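Local structure of UDP-N-acetylmuramate--L-alanine ligase (Thermotoga maritima, 1J6U) at residues G21-S26 / T47-Y52; A29-S34 / Y159-G164; T144-G149 / G164-E169. The protein catalyses the ATP-dependent joining of L-alanine to UDP-N-acetylmuramate, a step of peptidoglycan synthesis in building the bacterial cell wall. All coordinates share one frame; numbering follows the deposited sequence.

Contact 1 (G21-S26 / T47-Y52); sequences GGIGMS and TERTAY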
loop_
_atom_site.group_PDB
_atom_site.type_symbol
_atom_site.label_atom_id
_atom_site.label_comp_id
_atom_site.label_asym_id
_atom_site.label_seq_id
_atom_site.Cartn_x
_atom_site.Cartn_y
_atom_site.Cartn_z
ATOM N N GLY A 21 6.594 1.497 -14.701
ATOM C CA GLY A 21 6.142 2.648 -13.934
ATOM C C GLY A 21 5.255 2.302 -12.759
ATOM O O GLY A 21 4.909 3.184 -11.974
ATOM N N GLY A 22 4.864 1.032 -12.657
ATOM C CA GLY A 22 4.062 0.558 -11.531
ATOM C C GLY A 22 4.858 0.388 -10.216
ATOM O O GLY A 22 6.103 0.266 -10.191
ATOM N N ILE A 23 4.151 0.400 -9.097
ATOM C CA ILE A 23 4.858 0.266 -7.845
ATOM C C ILE A 23 5.575 -1.102 -7.768
ATOM O O ILE A 23 6.765 -1.167 -7.416
ATOM C CB ILE A 23 3.905 0.468 -6.662
ATOM C CG1 ILE A 23 4.733 0.739 -5.421
ATOM C CG2 ILE A 23 2.970 -0.723 -6.486
ATOM C CD1 ILE A 23 5.286 2.157 -5.459
ATOM N N GLY A 24 4.860 -2.172 -8.140
ATOM C CA GLY A 24 5.428 -3.524 -8.136
ATOM C C GLY A 24 6.662 -3.667 -9.028
ATOM O O GLY A 24 7.778 -4.007 -8.590
HETATM N N MSE A 25 6.454 -3.373 -10.300
HETATM C CA MSE A 25 7.497 -3.445 -11.262
HETATM C C MSE A 25 8.683 -2.568 -10.981
HETATM O O MSE A 25 9.813 -3.009 -11.203
HETATM C CB MSE A 25 6.937 -3.117 -12.646
HETATM C CG MSE A 25 6.171 -4.288 -13.191
HETATM SE SE MSE A 25 7.382 -5.712 -13.789
HETATM C CE MSE A 25 7.656 -4.974 -15.575
ATOM N N SER A 26 8.474 -1.332 -10.518
ATOM C CA SER A 26 9.662 -0.495 -10.295
ATOM C C SER A 26 10.554 -1.089 -9.212
ATOM O O SER A 26 11.777 -0.953 -9.280
ATOM C CB SER A 26 9.301 0.965 -9.947
ATOM O OG SER A 26 8.259 1.050 -8.992
ATOM N N THR A 47 4.587 8.258 -14.180
ATOM C CA THR A 47 4.213 8.042 -12.749
ATOM C C THR A 47 5.305 8.599 -11.834
ATOM O O THR A 47 6.381 9.009 -12.348
ATOM C CB THR A 47 4.068 6.539 -12.385
ATOM O OG1 THR A 47 5.338 5.894 -12.534
ATOM C CG2 THR A 47 3.032 5.852 -13.251
ATOM N N GLU A 48 5.094 8.623 -10.501
ATOM C CA GLU A 48 6.209 9.149 -9.694
ATOM C C GLU A 48 7.360 8.173 -9.774
ATOM O O GLU A 48 8.525 8.585 -9.715
ATOM C CB GLU A 48 5.828 9.509 -8.233
ATOM C CG GLU A 48 5.787 8.441 -7.150
ATOM C CD GLU A 48 7.144 7.933 -6.670
ATOM O OE1 GLU A 48 8.158 8.684 -6.531
ATOM O OE2 GLU A 48 7.180 6.730 -6.396
ATOM N N ARG A 49 7.053 6.883 -9.956
ATOM C CA ARG A 49 8.118 5.899 -10.129
ATOM C C ARG A 49 8.906 6.173 -11.436
ATOM O O ARG A 49 10.141 6.205 -11.406
ATOM C CB ARG A 49 7.571 4.458 -10.130
ATOM C CG ARG A 49 7.230 3.864 -8.731
ATOM C CD ARG A 49 7.765 4.729 -7.596
ATOM N NE ARG A 49 9.014 4.273 -7.014
ATOM C CZ ARG A 49 9.894 5.029 -6.338
ATOM N NH1 ARG A 49 9.718 6.327 -6.115
ATOM N NH2 ARG A 49 11.008 4.466 -5.906
ATOM N N THR A 50 8.223 6.401 -12.565
ATOM C CA THR A 50 8.957 6.658 -13.822
ATOM C C THR A 50 9.829 7.877 -13.597
ATOM O O THR A 50 10.998 7.906 -13.989
ATOM C CB THR A 50 8.031 6.899 -15.084
ATOM O OG1 THR A 50 7.135 7.996 -14.867
ATOM C CG2 THR A 50 7.200 5.688 -15.378
ATOM N N ALA A 51 9.286 8.880 -12.925
ATOM C CA ALA A 51 10.091 10.063 -12.672
ATOM C C ALA A 51 11.297 9.659 -11.810
ATOM O O ALA A 51 12.463 9.963 -12.112
ATOM C CB ALA A 51 9.249 11.100 -11.967
ATOM N N TYR A 52 11.013 8.919 -10.747
ATOM C CA TYR A 52 12.073 8.522 -9.843
ATOM C C TYR A 52 13.133 7.684 -10.530
ATOM O O TYR A 52 14.341 7.957 -10.390
ATOM C CB TYR A 52 11.512 7.752 -8.627
ATOM C CG TYR A 52 12.607 7.446 -7.635
ATOM C CD1 TYR A 52 13.231 8.470 -6.928
ATOM C CD2 TYR A 52 13.113 6.146 -7.496
ATOM C CE1 TYR A 52 14.347 8.214 -6.106
ATOM C CE2 TYR A 52 14.225 5.875 -6.677
ATOM C CZ TYR A 52 14.838 6.912 -5.986
ATOM O OH TYR A 52 15.932 6.654 -5.173
#

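Contact 2 (A29-S34 / Y159-G164); sequences ALHEFS and YEKGNG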
loop_
_atom_site.group_PDB
_atom_site.type_symbol
_atom_site.label_atom_id
_atom_site.label_comp_id
_atom_site.label_asym_id
_atom_site.label_seq_id
_atom_site.Cartn_x
_atom_site.Cartn_y
_atom_site.Cartn_z
ATOM N N ALA A 29 12.556 -3.688 -10.806
ATOM C CA ALA A 29 13.530 -3.057 -11.678
ATOM C C ALA A 29 14.676 -2.472 -10.846
ATOM O O ALA A 29 15.850 -2.657 -11.195
ATOM C CB ALA A 29 12.890 -1.961 -12.521
ATOM N N LEU A 30 14.338 -1.774 -9.758
ATOM C CA LEU A 30 15.355 -1.151 -8.893
ATOM C C LEU A 30 16.304 -2.229 -8.309
ATOM O O LEU A 30 17.509 -2.062 -8.281
ATOM C CB LEU A 30 14.667 -0.345 -7.788
ATOM C CG LEU A 30 14.062 1.011 -8.199
ATOM C CD1 LEU A 30 12.918 1.377 -7.266
ATOM C CD2 LEU A 30 15.123 2.107 -8.172
ATOM N N HIS A 31 15.745 -3.338 -7.855
ATOM C CA HIS A 31 16.549 -4.436 -7.355
ATOM C C HIS A 31 17.583 -4.870 -8.425
ATOM O O HIS A 31 18.783 -4.961 -8.146
ATOM C CB HIS A 31 15.622 -5.608 -6.996
ATOM C CG HIS A 31 16.339 -6.811 -6.481
ATOM N ND1 HIS A 31 17.115 -6.783 -5.343
ATOM C CD2 HIS A 31 16.398 -8.078 -6.951
ATOM C CE1 HIS A 31 17.623 -7.983 -5.134
ATOM N NE2 HIS A 31 17.203 -8.786 -6.095
ATOM N N GLU A 32 17.112 -5.124 -9.647
ATOM C CA GLU A 32 17.987 -5.544 -10.740
ATOM C C GLU A 32 18.996 -4.447 -11.052
ATOM O O GLU A 32 20.170 -4.703 -11.346
ATOM C CB GLU A 32 17.153 -5.879 -11.980
ATOM C CG GLU A 32 16.332 -7.154 -11.834
ATOM C CD GLU A 32 17.205 -8.376 -11.582
ATOM O OE1 GLU A 32 18.417 -8.287 -11.855
ATOM O OE2 GLU A 32 16.691 -9.430 -11.121
ATOM N N PHE A 33 18.526 -3.215 -10.989
ATOM C CA PHE A 33 19.381 -2.059 -11.198
ATOM C C PHE A 33 20.472 -2.040 -10.113
ATOM O O PHE A 33 21.629 -1.757 -10.385
ATOM C CB PHE A 33 18.564 -0.806 -11.049
ATOM C CG PHE A 33 19.372 0.428 -11.129
ATOM C CD1 PHE A 33 19.958 0.807 -12.329
ATOM C CD2 PHE A 33 19.517 1.245 -10.021
ATOM C CE1 PHE A 33 20.666 1.987 -12.427
ATOM C CE2 PHE A 33 20.233 2.435 -10.113
ATOM C CZ PHE A 33 20.804 2.805 -11.317
ATOM N N SER A 34 20.072 -2.328 -8.876
ATOM C CA SER A 34 21.000 -2.359 -7.752
ATOM C C SER A 34 21.970 -3.522 -7.904
ATOM O O SER A 34 23.045 -3.504 -7.324
ATOM C CB SER A 34 20.245 -2.508 -6.432
ATOM O OG SER A 34 19.587 -1.298 -6.082
ATOM N N TYR A 159 11.635 0.264 -2.471
ATOM C CA TYR A 159 12.689 -0.731 -2.550
ATOM C C TYR A 159 13.917 -0.258 -1.809
ATOM O O TYR A 159 14.156 0.946 -1.695
ATOM C CB TYR A 159 13.103 -0.992 -3.998
ATOM C CG TYR A 159 14.330 -1.886 -4.086
ATOM C CD1 TYR A 159 14.206 -3.267 -3.960
ATOM C CD2 TYR A 159 15.619 -1.343 -4.221
ATOM C CE1 TYR A 159 15.324 -4.095 -3.973
ATOM C CE2 TYR A 159 16.748 -2.149 -4.230
ATOM C CZ TYR A 159 16.593 -3.536 -4.108
ATOM O OH TYR A 159 17.684 -4.383 -4.128
ATOM N N GLU A 160 14.675 -1.223 -1.292
ATOM C CA GLU A 160 15.932 -0.957 -0.593
ATOM C C GLU A 160 16.722 -2.241 -0.666
ATOM O O GLU A 160 16.159 -3.316 -0.468
ATOM C CB GLU A 160 15.715 -0.598 0.883
ATOM C CG GLU A 160 17.026 -0.213 1.567
ATOM C CD GLU A 160 16.836 0.616 2.827
ATOM O OE1 GLU A 160 16.935 0.063 3.944
ATOM O OE2 GLU A 160 16.582 1.827 2.697
ATOM N N LYS A 161 18.007 -2.136 -0.967
ATOM C CA LYS A 161 18.850 -3.317 -1.037
ATOM C C LYS A 161 19.595 -3.450 0.282
ATOM O O LYS A 161 20.129 -2.454 0.799
ATOM C CB LYS A 161 19.892 -3.187 -2.148
ATOM C CG LYS A 161 20.778 -4.420 -2.224
ATOM C CD LYS A 161 21.628 -4.491 -3.464
ATOM C CE LYS A 161 22.191 -5.903 -3.661
ATOM N NZ LYS A 161 21.113 -6.940 -3.865
ATOM N N GLY A 162 19.630 -4.662 0.825
ATOM C CA GLY A 162 20.356 -4.900 2.066
ATOM C C GLY A 162 20.887 -6.322 2.012
ATOM O O GLY A 162 20.490 -7.075 1.131
ATOM N N ASN A 163 21.778 -6.712 2.915
ATOM C CA ASN A 163 22.278 -8.089 2.886
ATOM C C ASN A 163 21.568 -8.973 3.917
ATOM O O ASN A 163 21.782 -10.182 3.946
ATOM C CB ASN A 163 23.787 -8.105 3.103
ATOM C CG ASN A 163 24.194 -7.366 4.346
ATOM O OD1 ASN A 163 23.601 -6.345 4.685
ATOM N ND2 ASN A 163 25.219 -7.866 5.038
ATOM N N GLY A 164 20.714 -8.357 4.740
ATOM C CA GLY A 164 19.958 -9.086 5.738
ATOM C C GLY A 164 18.856 -9.900 5.094
ATOM O O GLY A 164 18.994 -10.340 3.957
#

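Contact 3 (T144-G149 / G164-E169); sequences TVFLGG and GPVVYE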
loop_
_atom_site.group_PDB
_atom_site.type_symbol
_atom_site.label_atom_id
_atom_site.label_comp_id
_atom_site.label_asym_id
_atom_site.label_seq_id
_atom_site.Cartn_x
_atom_site.Cartn_y
_atom_site.Cartn_z
ATOM N N THR A 144 16.495 -6.453 2.618
ATOM C CA THR A 144 16.236 -6.063 1.253
ATOM C C THR A 144 14.720 -5.917 1.348
ATOM O O THR A 144 14.029 -6.829 1.847
ATOM C CB THR A 144 16.598 -7.179 0.226
ATOM O OG1 THR A 144 18.021 -7.256 0.095
ATOM C CG2 THR A 144 16.023 -6.860 -1.152
ATOM N N VAL A 145 14.209 -4.768 0.906
ATOM C CA VAL A 145 12.776 -4.497 0.953
ATOM C C VAL A 145 12.113 -4.275 -0.424
ATOM O O VAL A 145 12.646 -3.591 -1.287
ATOM C CB VAL A 145 12.504 -3.253 1.843
ATOM C CG1 VAL A 145 10.983 -3.044 2.044
ATOM C CG2 VAL A 145 13.236 -3.418 3.186
ATOM N N PHE A 146 10.943 -4.874 -0.598
ATOM C CA PHE A 146 10.154 -4.741 -1.803
ATOM C C PHE A 146 8.812 -4.291 -1.268
ATOM O O PHE A 146 8.023 -5.096 -0.769
ATOM C CB PHE A 146 9.985 -6.089 -2.543
ATOM C CG PHE A 146 11.214 -6.550 -3.236
ATOM C CD1 PHE A 146 12.181 -7.286 -2.557
ATOM C CD2 PHE A 146 11.442 -6.213 -4.572
ATOM C CE1 PHE A 146 13.357 -7.670 -3.222
ATOM C CE2 PHE A 146 12.613 -6.598 -5.215
ATOM C CZ PHE A 146 13.569 -7.326 -4.537
ATOM N N LEU A 147 8.537 -3.005 -1.402
ATOM C CA LEU A 147 7.292 -2.458 -0.892
ATOM C C LEU A 147 6.326 -2.110 -2.006
ATOM O O LEU A 147 6.744 -1.649 -3.070
ATOM C CB LEU A 147 7.598 -1.174 -0.140
ATOM C CG LEU A 147 7.041 -0.981 1.252
ATOM C CD1 LEU A 147 6.983 0.521 1.456
ATOM C CD2 LEU A 147 5.670 -1.639 1.432
ATOM N N GLY A 148 5.039 -2.295 -1.735
ATOM C CA GLY A 148 3.999 -1.941 -2.690
ATOM C C GLY A 148 3.518 -0.524 -2.404
ATOM O O GLY A 148 2.343 -0.203 -2.556
ATOM N N GLY A 149 4.431 0.339 -1.975
ATOM C CA GLY A 149 4.029 1.690 -1.659
ATOM C C GLY A 149 5.300 2.448 -1.395
ATOM O O GLY A 149 6.378 1.869 -1.522
ATOM N N GLY A 164 20.714 -8.357 4.740
ATOM C CA GLY A 164 19.958 -9.086 5.738
ATOM C C GLY A 164 18.856 -9.900 5.094
ATOM O O GLY A 164 18.994 -10.340 3.957
ATOM N N PRO A 165 17.740 -10.143 5.788
ATOM C CA PRO A 165 16.691 -10.930 5.130
ATOM C C PRO A 165 15.951 -10.049 4.122
ATOM O O PRO A 165 16.211 -8.845 4.000
ATOM C CB PRO A 165 15.778 -11.320 6.286
ATOM C CG PRO A 165 15.779 -10.083 7.108
ATOM C CD PRO A 165 17.261 -9.581 7.059
ATOM N N VAL A 166 15.011 -10.639 3.409
ATOM C CA VAL A 166 14.245 -9.879 2.456
ATOM C C VAL A 166 12.780 -9.837 2.922
ATOM O O VAL A 166 12.204 -10.846 3.357
ATOM C CB VAL A 166 14.376 -10.473 1.033
ATOM C CG1 VAL A 166 14.089 -11.953 1.061
ATOM C CG2 VAL A 166 13.389 -9.770 0.077
ATOM N N VAL A 167 12.213 -8.633 2.865
ATOM C CA VAL A 167 10.832 -8.368 3.257
ATOM C C VAL A 167 10.047 -7.992 2.005
ATOM O O VAL A 167 10.476 -7.116 1.232
ATOM C CB VAL A 167 10.735 -7.134 4.226
ATOM C CG1 VAL A 167 9.364 -7.067 4.841
ATOM C CG2 VAL A 167 11.789 -7.200 5.278
ATOM N N TYR A 168 8.889 -8.610 1.812
ATOM C CA TYR A 168 8.078 -8.273 0.649
ATOM C C TYR A 168 6.594 -8.500 0.831
ATOM O O TYR A 168 6.126 -9.171 1.745
ATOM C CB TYR A 168 8.572 -9.035 -0.566
ATOM C CG TYR A 168 8.503 -10.521 -0.385
ATOM C CD1 TYR A 168 7.370 -11.246 -0.794
ATOM C CD2 TYR A 168 9.577 -11.222 0.203
ATOM C CE1 TYR A 168 7.305 -12.637 -0.627
ATOM C CE2 TYR A 168 9.525 -12.621 0.373
ATOM C CZ TYR A 168 8.392 -13.313 -0.048
ATOM O OH TYR A 168 8.378 -14.666 0.057
ATOM N N GLU A 169 5.867 -7.904 -0.085
ATOM C CA GLU A 169 4.418 -7.918 -0.133
ATOM C C GLU A 169 3.995 -8.985 -1.155
ATOM O O GLU A 169 4.570 -9.077 -2.193
ATOM C CB GLU A 169 4.000 -6.518 -0.602
ATOM C CG GLU A 169 2.565 -6.104 -0.468
ATOM C CD GLU A 169 2.349 -4.635 -0.873
ATOM O OE1 GLU A 169 2.941 -3.725 -0.231
ATOM O OE2 GLU A 169 1.585 -4.394 -1.840
#

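Contact 1 (G21-S26 / T47-Y52)
With chi1 at 64°, Thr47 holds OG1 between its own backbone N and carbonyl carbon, facing Gly21, while a chi1 of -78° lays CG of Arg49 beside the backbone N and against Ser26. Thr47 OG1 gives its proton to Gly21 O over 2.8 Å, in the carbonyl plane and on a lone pair. The same oxygen accepts from Thr50 N at 2.9 Å, and Thr47 N returns a bond to Thr50 OG1 at 2.7 Å, which completes a capping box at the start of helix 48-55. One hydroxyl therefore caps a helix and ties it to the neighbouring turn. Gly21 CA lies 3.5 Å from Thr50 CG2, and a CB on Gly21 would run into that methyl group; the spacing of Gly21 and Gly24 is consistent with a Rossmann-type glycine-rich turn.

The aliphatic part of Arg49 fills the other half of the contact. Its CG sits only 3.0 Å from Ser26 OG, and with chi2 at -11°, almost eclipsed, the fit is either strained or modelled with some doubt. Ile23 CD1 reaches the same side chain at Arg49 CD, 4.2 Å away. Ser26 OG is held by Gly22 O, which also takes Ser26 N from the opposite face of its plane, and by Asn158. Beyond, Arg49 NH1 forms a salt bridge with Glu48 OE2, which meets it with its syn lone pair. The arginine charge is thus probably balanced within its own helix, so that what joins the segments is a neutral hydrogen bond and the packing of aliphatic groups.

Contact 2 (A29-S34 / Y159-G164)
Tyr159 lays one face of its ring against the helix backbone at Leu30 and His31, a worked example of a strand residue reading a neighbouring helix with both the face and the end of one side chain. Its chi1 of 172° places CG anti to the backbone N and sends the phenol across to helix 23-34, where His31 N stands 3.8 Å above the ring plane of Tyr159, over its centre. The carbonyl carbon of Leu30 lies over the same face, nearer the rim.

At the far end Tyr159 OH meets His31 ND1 at 2.7 Å in a nearly straight hydrogen bond, 165°, in which either group could be the donor. The hydroxyl arrives at the edge of the imidazole, near its plane. His31, its CG anti to the backbone N, turns its ring obliquely across the end of the phenol, and its CB packs 3.4 Å from Tyr159 CE1. The two rings meet rim to rim, their planes 62° apart, and Phe146 makes an edge-to-face pair with each of them.

Leu30 supplies the apolar end: its CB touches Tyr159 CD2 at 3.8 Å, the two side chains running antiparallel past one another. One turn on, Ser34 OG lies 3.5 Å from Tyr159 CE2, and Ser34 CB rests against Lys161 CD. The lysine runs extended and bends only at its last torsion, ending in a hydrogen bond from NZ to Asn35 OD1.

Strand 159-160 borders the mixed sheet of the middle domain, whereas the helix belongs to the Rossmann-like N-terminal domain, making this a domain-to-domain interface within the multidomain Mur ligase fold.

Contact 3 (T144-G149 / G164-E169)
Phe146 leans its ring back along the sheet onto Val166, CD1 lying 3.8 Å from Val166 CG2, with that methyl at the edge of the ring. The two residues sit on neighbouring parallel strands, 144-146 and 166-170, in the mixed sheet of the Mur ligase middle domain, the domain that carries the predicted ATP-binding P-loop. The strand axes are 4.7 Å apart and their directions differ by only 5°.

Parallel pairing shows in how the bonds alternate. Thr144 uses both its backbone groups: its N donates to Pro165 O, and its O receives Val167 N at 2.8 Å. Phe146 N then returns to Val167 O at 2.9 Å, so that Val167 too is gripped through both N and O. Side chains divide between the faces. Thr144, Phe146 and Val166 project on the side of helix 101-112, where Phe105 meets the Phe146 ring edge-to-face. Val145 and Val167 point to the other face and pack on helix 125-138, whose first turn carries the last residues of the predicted P-loop. Tyr168 brings its CB to 3.8 Å from Phe146 CB, but a chi1 of 60° carries its ring away, and its hydroxyl binds Glu116.

Past the strand pairing, an extended Glu169 side chain, CG anti to the backbone N at -167°, takes over from the backbone: its OE1 accepts from Gly148 N and, weakly, from Thr126 OG1 of the predicted ATP site. A leucine in place of Glu169 would probably leave both donors without this carboxylate and set the glycine turn freer to move. Gly148 N reaches Glu169 OE1 at 3.0 Å in a bent bond, coming from above the carboxylate plane.

Helix 23-34 joins contacts 1 and 2, whose centres are 15 Å apart: its start meets 47-52, its end the edge strand 159-160. Contacts 2 and 3, with centres 9 Å apart, are joined through one sheet, in which strands 159-160 and 144-146 are neighbours, Glu160 O lying 2.8 Å from Val145 N in a probable hydrogen bond; His31 CG also comes within 3.4 Å of Phe146 CZ. Contact 1 reaches contact 3 directly, with Ile23 CG1 3.5 Å from Gly149 N. The side chains of Glu169, Ile23 and Tyr159 lie about 3, 7 and 12 Å from that of Thr126, in the predicted ATP site. The three contacts thus lead from the N-terminal domain to the nucleotide site.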